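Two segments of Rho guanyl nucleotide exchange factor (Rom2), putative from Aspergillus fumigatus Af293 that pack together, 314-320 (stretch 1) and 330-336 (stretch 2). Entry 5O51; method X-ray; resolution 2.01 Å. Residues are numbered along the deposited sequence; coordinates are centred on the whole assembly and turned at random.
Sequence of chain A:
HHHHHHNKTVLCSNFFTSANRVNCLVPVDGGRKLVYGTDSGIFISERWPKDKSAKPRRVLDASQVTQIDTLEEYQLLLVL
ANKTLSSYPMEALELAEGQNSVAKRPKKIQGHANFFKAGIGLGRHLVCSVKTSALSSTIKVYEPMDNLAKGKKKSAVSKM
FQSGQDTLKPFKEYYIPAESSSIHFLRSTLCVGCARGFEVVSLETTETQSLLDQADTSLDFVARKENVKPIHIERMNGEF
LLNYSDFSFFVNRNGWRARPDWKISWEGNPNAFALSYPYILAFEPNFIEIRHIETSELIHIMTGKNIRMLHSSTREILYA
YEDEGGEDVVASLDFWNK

Stretch 1, residues 314-320: TREILYA
Stretch 2 330-336: VASLDFW

Two strands of one chain, 317-320 and 330-333, lie side by side as an antiparallel pair, their N-to-C directions 149° apart and their axes 4.7 Å apart at closest approach. Register is fixed by I317 opposite L333, L318 opposite S332, Y319 opposite A331 and A320 opposite V330. All eight residues are extended, with phi from -98° to -150° and psi from 120° to 166°. The contact buries 530 Å² in total.

Stretch 2 enters at V330, a non-hydrogen-bonded partner of A320 (CA-CA 4.5 Å). Its side chain, chi1 t, shares a sheet face with A320, L318 and S332.

A331 begins the first hydrogen-bonded pair, CA 5.5 Å from that of Y319. A331 N donates to Y319 O at 2.9 Å and Y319 N donates to A331 O at 3.0 Å, both with N-H...O angles of 164°. The Y319 ring, with chi1 75° (p) and chi2 -75°, leans across the neighbouring strand and brings CE1 to 3.7 Å from the A331 CB methyl. A331 O also accepts a CA-H...O contact from L318 CA at 3.3 Å.

At S332 the side chains return to the other face, and its CA sits 4.6 Å from that of L318. Chi1 t aims the hydroxyl at E316, two residues before its partner L318 and just ahead of the strand: S332 OG donates to E316 OE1 at 2.6 Å, a short bond to a carboxylate held by E316 chi1 p and chi2 t. Beside it, L318 (m, t) places CD2 3.9 Å from S332 CB, so one serine serves both a polar and an apolar neighbour. S332 CA approaches I317 O at 3.4 Å in a second CA-H...O contact.

L333 closes the ladder. L333 N donates to I317 O at 2.8 Å (166°), and I317 N donates to L333 O at 3.0 Å (175°), nearly linear; the paired CA atoms are 5.1 Å apart. On the face shared with Y319 and A331, L333 (m, t) packs its CB 4.3 Å from I317 CB and its CG 3.8 Å from Y319 CE1. The tyrosine thus covers two successive residues of its own face, A331 and L333.

Beyond the strand, D334 (phi -138°, psi 131°, chi1 t, chi2 42°) swings OD1 to 2.5 Å from R315 O. F335, chi1 m and chi2 -78°, meets I317 (m, t) at its ring edge, F335 CE2 to I317 CD1 4.4 Å. W336, chi1 t, lies out of reach and is poorly ordered.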

# COMPACT_ATOMS: atom_id res chain seq x y z
N THR A 314 10.63 4.64 6.34
CA THR A 314 12.05 5.07 6.32
C THR A 314 12.88 4.07 7.09
O THR A 314 14.04 3.92 6.79
CB THR A 314 12.23 6.52 6.91
OG1 THR A 314 12.01 6.46 8.32
CG2 THR A 314 11.20 7.49 6.35
N ARG A 315 12.26 3.37 8.07
CA ARG A 315 12.92 2.32 8.89
C ARG A 315 13.25 1.02 8.12
O ARG A 315 14.39 0.54 8.17
CB ARG A 315 12.01 1.86 10.08
CG ARG A 315 11.37 2.92 10.97
CD ARG A 315 10.49 2.31 12.09
NE ARG A 315 9.04 2.27 11.75
CZ ARG A 315 8.23 3.33 11.66
NH1 ARG A 315 8.70 4.56 11.89
NH2 ARG A 315 6.93 3.19 11.32
N GLU A 316 12.24 0.44 7.45
CA GLU A 316 12.38 -0.90 6.92
C GLU A 316 11.26 -1.21 5.95
O GLU A 316 10.30 -0.48 5.85
CB GLU A 316 12.38 -1.94 8.07
CG GLU A 316 11.22 -1.77 9.04
CD GLU A 316 11.30 -2.64 10.29
OE1 GLU A 316 12.17 -3.54 10.39
OE2 GLU A 316 10.45 -2.44 11.19
N ILE A 317 11.42 -2.29 5.23
CA ILE A 317 10.33 -2.87 4.42
C ILE A 317 9.96 -4.18 5.06
O ILE A 317 10.78 -5.07 5.20
CB ILE A 317 10.82 -3.14 2.96
CG1 ILE A 317 11.34 -1.84 2.39
CG2 ILE A 317 9.68 -3.70 2.11
CD1 ILE A 317 12.30 -2.03 1.22
N LEU A 318 8.69 -4.28 5.47
CA LEU A 318 8.15 -5.52 6.01
C LEU A 318 7.37 -6.29 4.92
O LEU A 318 6.59 -5.69 4.12
CB LEU A 318 7.25 -5.17 7.22
CG LEU A 318 7.91 -4.39 8.36
CD1 LEU A 318 6.95 -3.95 9.41
CD2 LEU A 318 8.95 -5.33 8.97
N TYR A 319 7.57 -7.61 4.89
CA TYR A 319 6.93 -8.46 3.91
C TYR A 319 6.69 -9.85 4.48
O TYR A 319 7.24 -10.15 5.50
CB TYR A 319 7.74 -8.50 2.58
CG TYR A 319 9.00 -9.33 2.62
CD1 TYR A 319 10.13 -8.88 3.26
CD2 TYR A 319 9.04 -10.61 2.05
CE1 TYR A 319 11.29 -9.66 3.34
CE2 TYR A 319 10.20 -11.39 2.09
CZ TYR A 319 11.34 -10.88 2.73
OH TYR A 319 12.53 -11.64 2.80
N ALA A 320 5.76 -10.61 3.87
CA ALA A 320 5.48 -12.00 4.23
C ALA A 320 5.69 -12.98 3.09
O ALA A 320 5.53 -12.62 1.93
CB ALA A 320 4.03 -12.12 4.76
N VAL A 330 6.81 -13.57 8.59
CA VAL A 330 7.00 -12.13 8.50
C VAL A 330 8.48 -11.75 8.65
O VAL A 330 9.21 -12.29 9.51
CB VAL A 330 6.18 -11.36 9.52
CG1 VAL A 330 6.36 -9.87 9.31
CG2 VAL A 330 4.69 -11.69 9.32
N ALA A 331 8.95 -10.89 7.73
CA ALA A 331 10.39 -10.51 7.67
C ALA A 331 10.58 -9.06 7.37
O ALA A 331 9.66 -8.35 6.97
CB ALA A 331 11.10 -11.37 6.65
N SER A 332 11.80 -8.59 7.60
CA SER A 332 12.18 -7.20 7.44
C SER A 332 13.38 -7.07 6.52
O SER A 332 14.33 -7.86 6.61
CB SER A 332 12.67 -6.64 8.77
OG SER A 332 12.99 -5.26 8.62
N LEU A 333 13.34 -6.11 5.61
CA LEU A 333 14.55 -5.78 4.80
C LEU A 333 14.99 -4.41 5.19
O LEU A 333 14.15 -3.49 5.15
CB LEU A 333 14.25 -5.73 3.33
CG LEU A 333 13.94 -7.04 2.66
CD1 LEU A 333 13.79 -6.80 1.16
CD2 LEU A 333 14.97 -8.11 2.90
N ASP A 334 16.27 -4.25 5.55
CA ASP A 334 16.76 -2.86 5.83
C ASP A 334 18.14 -2.60 5.24
O ASP A 334 19.03 -3.45 5.40
CB ASP A 334 16.77 -2.54 7.32
CG ASP A 334 17.00 -1.02 7.58
OD1 ASP A 334 16.41 -0.16 6.87
OD2 ASP A 334 17.79 -0.69 8.50
N PHE A 335 18.27 -1.48 4.52
CA PHE A 335 19.51 -1.11 3.79
C PHE A 335 20.34 -0.05 4.51
O PHE A 335 19.80 0.89 5.11
CB PHE A 335 19.19 -0.74 2.34
CG PHE A 335 18.54 -1.88 1.60
CD1 PHE A 335 19.29 -2.94 1.12
CD2 PHE A 335 17.16 -1.96 1.51
CE1 PHE A 335 18.69 -4.03 0.47
CE2 PHE A 335 16.56 -3.07 0.88
CZ PHE A 335 17.33 -4.10 0.36
N TRP A 336 21.66 -0.27 4.52
CA TRP A 336 22.61 0.63 5.20
C TRP A 336 24.07 0.51 4.68
O TRP A 336 24.53 -0.58 4.32
CB TRP A 336 22.54 0.43 6.72
CG TRP A 336 23.19 1.54 7.46
CD1 TRP A 336 22.83 2.87 7.43
CD2 TRP A 336 24.32 1.44 8.33
NE1 TRP A 336 23.68 3.59 8.23
CE2 TRP A 336 24.60 2.75 8.80
CE3 TRP A 336 25.13 0.38 8.77
CZ2 TRP A 336 25.66 3.02 9.69
CZ3 TRP A 336 26.18 0.64 9.65
CH2 TRP A 336 26.44 1.96 10.10